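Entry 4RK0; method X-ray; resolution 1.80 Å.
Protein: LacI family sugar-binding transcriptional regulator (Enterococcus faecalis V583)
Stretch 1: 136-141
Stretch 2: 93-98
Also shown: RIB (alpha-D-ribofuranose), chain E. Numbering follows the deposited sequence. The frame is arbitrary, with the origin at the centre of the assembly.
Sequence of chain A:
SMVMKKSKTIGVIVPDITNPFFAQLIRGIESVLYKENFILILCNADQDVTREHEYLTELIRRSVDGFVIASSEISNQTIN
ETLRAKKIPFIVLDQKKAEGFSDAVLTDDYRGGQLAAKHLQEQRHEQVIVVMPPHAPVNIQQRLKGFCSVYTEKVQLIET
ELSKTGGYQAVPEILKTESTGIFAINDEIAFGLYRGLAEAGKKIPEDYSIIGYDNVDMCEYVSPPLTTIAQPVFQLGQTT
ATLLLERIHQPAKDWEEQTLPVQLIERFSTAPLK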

# COMPACT_ATOMS: atom_id res chain seq x y z
N ALA A 136 -17.26 -0.67 15.21
CA ALA A 136 -16.67 -1.31 14.05
C ALA A 136 -17.67 -1.39 12.91
O ALA A 136 -18.86 -1.54 13.15
CB ALA A 136 -16.22 -2.71 14.44
N PRO A 137 -17.20 -1.30 11.64
CA PRO A 137 -18.06 -1.62 10.52
C PRO A 137 -18.64 -3.01 10.64
O PRO A 137 -18.07 -3.85 11.33
CB PRO A 137 -17.13 -1.52 9.31
CG PRO A 137 -16.08 -0.55 9.74
CD PRO A 137 -15.88 -0.81 11.20
N VAL A 138 -19.79 -3.25 10.01
CA VAL A 138 -20.50 -4.51 10.21
C VAL A 138 -19.69 -5.75 9.80
O VAL A 138 -19.68 -6.73 10.53
CB VAL A 138 -21.87 -4.50 9.50
CG1 VAL A 138 -22.54 -5.86 9.62
CG2 VAL A 138 -22.76 -3.42 10.12
N ASN A 139 -18.97 -5.66 8.68
CA ASN A 139 -18.16 -6.76 8.23
C ASN A 139 -17.13 -7.15 9.28
O ASN A 139 -16.92 -8.33 9.55
CB ASN A 139 -17.53 -6.43 6.85
CG ASN A 139 -16.50 -5.29 6.89
OD1 ASN A 139 -16.69 -4.23 7.53
ND2 ASN A 139 -15.41 -5.48 6.16
N ILE A 140 -16.55 -6.16 9.94
CA ILE A 140 -15.54 -6.41 10.95
C ILE A 140 -16.19 -6.97 12.21
O ILE A 140 -15.69 -7.95 12.76
CB ILE A 140 -14.71 -5.16 11.23
CG1 ILE A 140 -13.85 -4.89 9.99
CG2 ILE A 140 -13.87 -5.39 12.47
CD1 ILE A 140 -13.22 -3.52 9.93
N GLN A 141 -17.34 -6.41 12.59
CA GLN A 141 -18.08 -6.88 13.73
C GLN A 141 -18.43 -8.35 13.55
O GLN A 141 -18.32 -9.12 14.48
CB GLN A 141 -19.38 -6.06 13.96
CG GLN A 141 -19.97 -6.28 15.35
CD GLN A 141 -19.12 -5.69 16.47
OE1 GLN A 141 -18.86 -6.33 17.50
NE2 GLN A 141 -18.70 -4.45 16.29
O5 RIB E . -7.51 -4.80 6.65
C5 RIB E . -8.42 -3.76 6.33
C4 RIB E . -9.71 -4.22 6.85
O4 RIB E . -10.77 -3.23 6.75
C3 RIB E . -9.85 -5.42 5.93
O3 RIB E . -9.87 -6.51 6.85
C2 RIB E . -11.12 -5.06 5.16
O2 RIB E . -12.03 -6.13 5.11
C1 RIB E . -11.66 -3.74 5.75
O1 RIB E . -13.03 -3.83 6.10
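Stretch 2 93-98: LDQKKA

Stretch 2 has no regular helix or strand where it meets stretch 1; it passes the start of a helix, Val-138 to Gln-141, for which Pro-137 serves as N-cap. The backbones stay apart: the CA atoms of Pro-137 and Gln-95 are 5.3 Å from each other, those of Val-138 and Lys-97 6.5 Å. Both members of these pairs advance together, so the stretches share a sense locally, yet no direct hydrogen bond joins them; two waters and the ribose do that work.

Leu-93 opens a type II' turn, closed by Lys-96 N donating to Leu-93 O at 3.1 Å. The CB of Leu-93 points away from stretch 1, and the residue is buried. Asp-94 takes the turn's second position, with a positive phi of 60°. Asp-94 O lies 3.2 Å from Asn-139 CG, and a water receives the amide hydrogen of Asn-139 while donating to that carbonyl, so a backbone NH in the helix's first turn finds a partner. The CB of Asp-94 points away, but the carboxylate, a natural acceptor for sugar hydroxyls, returns: RIB O2 donates to Asp-94 OD1 at 2.6 Å. Asn-139 ND2 donates to RIB O1 at 2.9 Å, so the amide and the acid meet through the sugar.

Gln-95 is the most covered residue of its stretch. Its long amide side chain suits this place, contacting the proline ring, with Gln-95 OE1 3.6 Å from Pro-137 CG, while Gln-95 NE2 donates to RIB O4 at 3.3 Å. Ile-140 CD1 lies 4.2 Å from Gln-95 NE2. A second water links Gln-95 O to Val-138 N, accepting from the latter. The CB of Lys-96 also points away. Lys-97 points its CB toward stretch 1; its methylenes can lie on a valine, Lys-97 CD being 4.3 Å from Val-138 CG1, while its charged end leads away and Lys-97 NZ donates to Ala-98 O at 3.2 Å.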

# COMPACT_ATOMS: atom_id res chain seq x y z
N LEU A 93 -19.48 -3.06 -0.85
CA LEU A 93 -18.70 -4.12 -0.33
C LEU A 93 -17.97 -3.61 0.90
O LEU A 93 -17.97 -2.41 1.22
CB LEU A 93 -17.66 -4.59 -1.36
CG LEU A 93 -16.54 -3.62 -1.71
CD1 LEU A 93 -15.35 -4.40 -2.33
CD2 LEU A 93 -16.98 -2.48 -2.59
N ASP A 94 -17.38 -4.58 1.56
CA ASP A 94 -16.45 -4.37 2.65
C ASP A 94 -17.11 -3.59 3.80
O ASP A 94 -18.10 -4.10 4.37
CB ASP A 94 -15.19 -3.68 2.16
CG ASP A 94 -13.99 -3.99 3.08
OD1 ASP A 94 -13.69 -5.19 3.28
OD2 ASP A 94 -13.42 -3.07 3.66
N GLN A 95 -16.58 -2.43 4.17
CA GLN A 95 -17.12 -1.64 5.31
C GLN A 95 -18.45 -0.99 5.01
O GLN A 95 -19.09 -0.54 5.93
CB GLN A 95 -16.17 -0.54 5.75
CG GLN A 95 -14.80 -1.13 6.11
CD GLN A 95 -13.86 -0.14 6.77
OE1 GLN A 95 -14.23 0.99 7.07
NE2 GLN A 95 -12.65 -0.57 7.01
N LYS A 96 -18.83 -0.90 3.74
CA LYS A 96 -20.19 -0.42 3.39
C LYS A 96 -21.21 -1.54 3.46
O LYS A 96 -21.17 -2.47 2.65
CB LYS A 96 -20.23 0.18 1.99
CG LYS A 96 -21.62 0.62 1.51
CD LYS A 96 -22.20 1.74 2.40
CE LYS A 96 -23.71 1.92 2.21
NZ LYS A 96 -24.35 2.70 3.31
N LYS A 97 -22.12 -1.43 4.41
CA LYS A 97 -23.16 -2.39 4.63
C LYS A 97 -24.25 -2.31 3.54
O LYS A 97 -24.65 -1.23 3.14
CB LYS A 97 -23.76 -2.17 6.03
CG LYS A 97 -25.06 -2.89 6.32
CD LYS A 97 -24.92 -4.40 6.31
CE LYS A 97 -26.18 -5.04 6.87
NZ LYS A 97 -26.65 -6.15 6.00
N ALA A 98 -24.67 -3.47 3.03
CA ALA A 98 -25.70 -3.54 2.00
C ALA A 98 -27.07 -3.50 2.65
O ALA A 98 -27.34 -4.21 3.61
CB ALA A 98 -25.55 -4.82 1.19
O HOH W 1 -19.96 -3.69 6.36
O HOH W 2 -20.61 -1.15 8.06